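Local atomic coordinates of aminotransferase TlmJ (Streptoalloteichus hindustanus, PDB entry 5UID), a protein that probably catalyses pyridoxal phosphate-dependent transamination, as an aminotransferase of the DegT/DnrJ/EryC1 family. Residues Asp158-Arg170 / Leu292-Trp304. Numbering follows the deposited sequence.
Sequences DSACAVASQVDGR and LPAGHTSSYYFYW
Ser-299 and Ser-165 join the loops that flank a short antiparallel pairing of 166-167 with 296-297, and they illustrate how hydroxyls can take over where strand hydrogen bonds end. Ser-299 OG donates to Ser-165 OG at 2.7 Å and accepts from Ala-164 N at 2.8 Å. With OG anti to its own carbonyl carbon (chi1 -57°), Ser-299 reaches across to both. Ser-165 OG also takes a weak bond from Ser-299 N and is hydrogen-bonded to Gly-136 O. An alanine in place of Ser-299 would probably leave Ala-164 N without its acceptor and Ser-165 OG with just the weak Ser-299 N-H from this segment.

Among the backbone bonds, Thr-297 N to Gln-166 O is nearly straight (2.9 Å, 170° at the hydrogen). The return bond, Gln-166 N to Thr-297 O, is longer at 3.2 Å, and Thr-297 OG1 accepts a weak second bond from the same N-H. Asp-168 N closes the far end on Gly-295 O at 3.0 Å. Strand 166-167 is central in a three-stranded antiparallel sheet, its other neighbour, 170-171, reached through a type I' turn.

Side chains pack in two places. Val-167 CG2 lies over one face of the His-296 imidazole, 4.0 Å from its centroid, a CH-pi contact; Pro-293 CB covers the opposite face. Cys-161 SG sits obliquely beside the rings of Tyr-301 and Phe-302.

Tyr-301 OH bonds to Met-186 O, one residue before the predicted cofactor lysine, Lys-187. Backbone bonds thus set the antiparallel register, and the serine pair carries the join past the last of them.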
loop_
_atom_site.group_PDB
_atom_site.type_symbol
_atom_site.label_atom_id
_atom_site.label_comp_id
_atom_site.label_asym_id
_atom_site.label_seq_id
_atom_site.Cartn_x
_atom_site.Cartn_y
_atom_site.Cartn_z
ATOM N N ASP A 158 -7.118 -14.698 -8.732
ATOM C CA ASP A 158 -6.383 -14.418 -7.502
ATOM C C ASP A 158 -5.371 -15.547 -7.345
ATOM O O ASP A 158 -5.670 -16.613 -6.807
ATOM C CB ASP A 158 -7.325 -14.312 -6.306
ATOM C CG ASP A 158 -6.608 -13.906 -5.024
ATOM O OD1 ASP A 158 -5.358 -13.879 -5.012
ATOM O OD2 ASP A 158 -7.297 -13.608 -4.021
ATOM N N SER A 159 -4.155 -15.308 -7.834
ATOM C CA SER A 159 -3.097 -16.308 -7.852
ATOM C C SER A 159 -2.184 -16.235 -6.629
ATOM O O SER A 159 -1.036 -16.691 -6.697
ATOM C CB SER A 159 -2.271 -16.164 -9.131
ATOM O OG SER A 159 -3.122 -16.069 -10.260
ATOM N N ALA A 160 -2.668 -15.686 -5.512
ATOM C CA ALA A 160 -1.811 -15.537 -4.338
ATOM C C ALA A 160 -1.379 -16.885 -3.771
ATOM O O ALA A 160 -0.319 -16.979 -3.143
ATOM C CB ALA A 160 -2.524 -14.711 -3.269
ATOM N N CYS A 161 -2.174 -17.936 -3.982
ATOM C CA CYS A 161 -1.806 -19.273 -3.532
ATOM C C CYS A 161 -0.896 -20.008 -4.509
ATOM O O CYS A 161 -0.347 -21.055 -4.146
ATOM C CB CYS A 161 -3.054 -20.133 -3.306
ATOM S SG CYS A 161 -4.312 -19.448 -2.215
ATOM N N ALA A 162 -0.723 -19.501 -5.729
ATOM C CA ALA A 162 -0.153 -20.285 -6.822
ATOM C C ALA A 162 0.899 -19.470 -7.576
ATOM O O ALA A 162 0.819 -19.278 -8.789
ATOM C CB ALA A 162 -1.263 -20.752 -7.759
ATOM N N VAL A 163 1.916 -19.002 -6.849
ATOM C CA VAL A 163 2.949 -18.185 -7.475
ATOM C C VAL A 163 3.819 -18.998 -8.428
ATOM O O VAL A 163 4.454 -18.426 -9.322
ATOM C CB VAL A 163 3.806 -17.492 -6.397
ATOM C CG1 VAL A 163 4.781 -18.481 -5.761
ATOM C CG2 VAL A 163 4.542 -16.290 -6.980
ATOM N N ALA A 164 3.861 -20.327 -8.272
ATOM C CA ALA A 164 4.654 -21.186 -9.144
ATOM C C ALA A 164 3.844 -22.328 -9.747
ATOM O O ALA A 164 4.428 -23.232 -10.354
ATOM C CB ALA A 164 5.861 -21.758 -8.388
ATOM N N SER A 165 2.522 -22.309 -9.605
ATOM C CA SER A 165 1.688 -23.393 -10.101
ATOM C C SER A 165 1.451 -23.252 -11.599
ATOM O O SER A 165 1.399 -22.144 -12.141
ATOM C CB SER A 165 0.353 -23.417 -9.360
ATOM O OG SER A 165 0.562 -23.392 -7.958
ATOM N N GLN A 166 1.308 -24.394 -12.269
ATOM C CA GLN A 166 1.136 -24.422 -13.714
ATOM C C GLN A 166 0.133 -25.499 -14.103
ATOM O O GLN A 166 -0.080 -26.475 -13.378
ATOM C CB GLN A 166 2.465 -24.675 -14.443
ATOM C CG GLN A 166 3.487 -23.557 -14.309
ATOM C CD GLN A 166 4.781 -23.862 -15.037
ATOM O OE1 GLN A 166 4.990 -24.978 -15.509
ATOM N NE2 GLN A 166 5.656 -22.869 -15.133
ATOM N N VAL A 167 -0.481 -25.300 -15.267
ATOM C CA VAL A 167 -1.305 -26.304 -15.931
ATOM C C VAL A 167 -0.765 -26.472 -17.339
ATOM O O VAL A 167 -0.807 -25.526 -18.135
ATOM C CB VAL A 167 -2.790 -25.912 -15.980
ATOM C CG1 VAL A 167 -3.571 -26.926 -16.797
ATOM C CG2 VAL A 167 -3.351 -25.821 -14.592
ATOM N N ASP A 168 -0.255 -27.668 -17.641
ATOM C CA ASP A 168 0.296 -27.978 -18.959
ATOM C C ASP A 168 1.330 -26.937 -19.384
ATOM O O ASP A 168 1.343 -26.472 -20.524
ATOM C CB ASP A 168 -0.818 -28.101 -20.001
ATOM C CG ASP A 168 -1.900 -29.082 -19.586
ATOM O OD1 ASP A 168 -1.563 -30.145 -19.024
ATOM O OD2 ASP A 168 -3.090 -28.786 -19.820
ATOM N N GLY A 169 2.197 -26.556 -18.449
ATOM C CA GLY A 169 3.251 -25.605 -18.739
ATOM C C GLY A 169 2.839 -24.149 -18.764
ATOM O O GLY A 169 3.671 -23.296 -19.089
ATOM N N ARG A 170 1.590 -23.832 -18.435
ATOM C CA ARG A 170 1.107 -22.458 -18.416
ATOM C C ARG A 170 0.882 -22.015 -16.977
ATOM O O ARG A 170 0.218 -22.711 -16.205
ATOM C CB ARG A 170 -0.183 -22.317 -19.225
ATOM C CG ARG A 170 0.015 -22.478 -20.719
ATOM C CD ARG A 170 -1.253 -22.142 -21.475
ATOM N NE ARG A 170 -1.749 -20.811 -21.139
ATOM C CZ ARG A 170 -2.812 -20.246 -21.703
ATOM N NH1 ARG A 170 -3.193 -19.033 -21.334
ATOM N NH2 ARG A 170 -3.492 -20.893 -22.639
ATOM N N LEU A 292 -2.521 -34.315 -7.270
ATOM C CA LEU A 292 -2.592 -33.352 -8.356
ATOM C C LEU A 292 -3.026 -34.050 -9.641
ATOM O O LEU A 292 -2.542 -35.147 -9.945
ATOM C CB LEU A 292 -1.235 -32.677 -8.564
ATOM C CG LEU A 292 -0.857 -31.559 -7.598
ATOM C CD1 LEU A 292 0.606 -31.195 -7.767
ATOM C CD2 LEU A 292 -1.745 -30.346 -7.839
ATOM N N PRO A 293 -3.940 -33.460 -10.408
ATOM C CA PRO A 293 -4.266 -34.019 -11.723
ATOM C C PRO A 293 -3.051 -33.994 -12.640
ATOM O O PRO A 293 -2.112 -33.216 -12.454
ATOM C CB PRO A 293 -5.379 -33.100 -12.239
ATOM C CG PRO A 293 -5.958 -32.473 -11.009
ATOM C CD PRO A 293 -4.808 -32.323 -10.057
ATOM N N ALA A 294 -3.078 -34.871 -13.642
ATOM C CA ALA A 294 -1.969 -34.967 -14.582
ATOM C C ALA A 294 -1.778 -33.646 -15.317
ATOM O O ALA A 294 -2.732 -33.070 -15.847
ATOM C CB ALA A 294 -2.217 -36.099 -15.579
ATOM N N GLY A 295 -0.537 -33.165 -15.344
ATOM C CA GLY A 295 -0.214 -31.898 -15.964
ATOM C C GLY A 295 -0.273 -30.700 -15.043
ATOM O O GLY A 295 0.154 -29.610 -15.443
ATOM N N HIS A 296 -0.789 -30.860 -13.827
ATOM C CA HIS A 296 -0.862 -29.778 -12.855
ATOM C C HIS A 296 0.346 -29.821 -11.931
ATOM O O HIS A 296 0.760 -30.894 -11.483
ATOM C CB HIS A 296 -2.141 -29.866 -12.017
ATOM C CG HIS A 296 -3.398 -29.640 -12.796
ATOM N ND1 HIS A 296 -4.594 -29.310 -12.195
ATOM C CD2 HIS A 296 -3.650 -29.703 -14.125
ATOM C CE1 HIS A 296 -5.528 -29.177 -13.120
ATOM N NE2 HIS A 296 -4.981 -29.408 -14.299
ATOM N N THR A 297 0.903 -28.648 -11.647
ATOM C CA THR A 297 1.950 -28.487 -10.650
ATOM C C THR A 297 1.468 -27.499 -9.596
ATOM O O THR A 297 0.762 -26.537 -9.912
ATOM C CB THR A 297 3.264 -27.996 -11.274
ATOM O OG1 THR A 297 3.058 -26.719 -11.893
ATOM C CG2 THR A 297 3.762 -28.986 -12.316
ATOM N N SER A 298 1.841 -27.747 -8.346
ATOM C CA SER A 298 1.397 -26.935 -7.227
ATOM C C SER A 298 2.548 -26.101 -6.683
ATOM O O SER A 298 3.722 -26.456 -6.829
ATOM C CB SER A 298 0.819 -27.811 -6.108
ATOM O OG SER A 298 0.433 -27.029 -4.989
ATOM N N SER A 299 2.195 -24.975 -6.065
ATOM C CA SER A 299 3.148 -24.200 -5.285
ATOM C C SER A 299 3.289 -24.722 -3.861
ATOM O O SER A 299 4.211 -24.302 -3.152
ATOM C CB SER A 299 2.725 -22.729 -5.254
ATOM O OG SER A 299 2.612 -22.202 -6.565
ATOM N N TYR A 300 2.400 -25.625 -3.438
ATOM C CA TYR A 300 2.393 -26.195 -2.091
ATOM C C TYR A 300 2.318 -25.093 -1.032
ATOM O O TYR A 300 3.197 -24.937 -0.184
ATOM C CB TYR A 300 3.601 -27.114 -1.880
ATOM C CG TYR A 300 3.620 -28.265 -2.860
ATOM C CD1 TYR A 300 2.934 -29.441 -2.592
ATOM C CD2 TYR A 300 4.297 -28.163 -4.066
ATOM C CE1 TYR A 300 2.937 -30.492 -3.494
ATOM C CE2 TYR A 300 4.306 -29.204 -4.972
ATOM C CZ TYR A 300 3.625 -30.366 -4.682
ATOM O OH TYR A 300 3.633 -31.403 -5.585
ATOM N N TYR A 301 1.231 -24.326 -1.104
ATOM C CA TYR A 301 0.975 -23.241 -0.163
ATOM C C TYR A 301 0.222 -23.717 1.073
ATOM O O TYR A 301 0.541 -23.295 2.190
ATOM C CB TYR A 301 0.198 -22.119 -0.859
ATOM C CG TYR A 301 -0.030 -20.903 0.010
ATOM C CD1 TYR A 301 1.032 -20.275 0.648
ATOM C CD2 TYR A 301 -1.306 -20.378 0.186
ATOM C CE1 TYR A 301 0.832 -19.163 1.444
ATOM C CE2 TYR A 301 -1.515 -19.262 0.976
ATOM C CZ TYR A 301 -0.442 -18.661 1.605
ATOM O OH TYR A 301 -0.642 -17.554 2.398
ATOM N N PHE A 302 -0.775 -24.583 0.896
ATOM C CA PHE A 302 -1.494 -25.214 1.991
ATOM C C PHE A 302 -1.273 -26.719 1.955
ATOM O O PHE A 302 -1.174 -27.323 0.882
ATOM C CB PHE A 302 -3.010 -24.960 1.918
ATOM C CG PHE A 302 -3.409 -23.525 2.073
ATOM C CD1 PHE A 302 -2.727 -22.682 2.932
ATOM C CD2 PHE A 302 -4.489 -23.022 1.363
ATOM C CE1 PHE A 302 -3.111 -21.362 3.074
ATOM C CE2 PHE A 302 -4.873 -21.701 1.496
ATOM C CZ PHE A 302 -4.183 -20.871 2.354
ATOM N N TYR A 303 -1.210 -27.325 3.136
ATOM C CA TYR A 303 -1.405 -28.766 3.278
ATOM C C TYR A 303 -2.631 -28.951 4.163
ATOM O O TYR A 303 -2.535 -28.897 5.393
ATOM C CB TYR A 303 -0.181 -29.464 3.857
ATOM C CG TYR A 303 -0.287 -30.967 3.739
ATOM C CD1 TYR A 303 0.166 -31.626 2.603
ATOM C CD2 TYR A 303 -0.871 -31.725 4.746
ATOM C CE1 TYR A 303 0.059 -32.997 2.482
ATOM C CE2 TYR A 303 -0.984 -33.097 4.633
ATOM C CZ TYR A 303 -0.517 -33.727 3.497
ATOM O OH TYR A 303 -0.623 -35.093 3.379
ATOM N N TRP A 304 -3.784 -29.160 3.537
ATOM C CA TRP A 304 -5.054 -29.244 4.245
ATOM C C TRP A 304 -5.449 -30.702 4.432
ATOM O O TRP A 304 -5.398 -31.495 3.487
ATOM C CB TRP A 304 -6.149 -28.483 3.493
ATOM C CG TRP A 304 -6.503 -29.054 2.143
ATOM C CD1 TRP A 304 -7.587 -29.826 1.841
ATOM C CD2 TRP A 304 -5.776 -28.886 0.918
ATOM N NE1 TRP A 304 -7.581 -30.150 0.506
ATOM C CE2 TRP A 304 -6.480 -29.586 -0.083
ATOM C CE3 TRP A 304 -4.600 -28.212 0.570
ATOM C CZ2 TRP A 304 -6.046 -29.633 -1.408
ATOM C CZ3 TRP A 304 -4.169 -28.262 -0.745
ATOM C CH2 TRP A 304 -4.892 -28.966 -1.718
#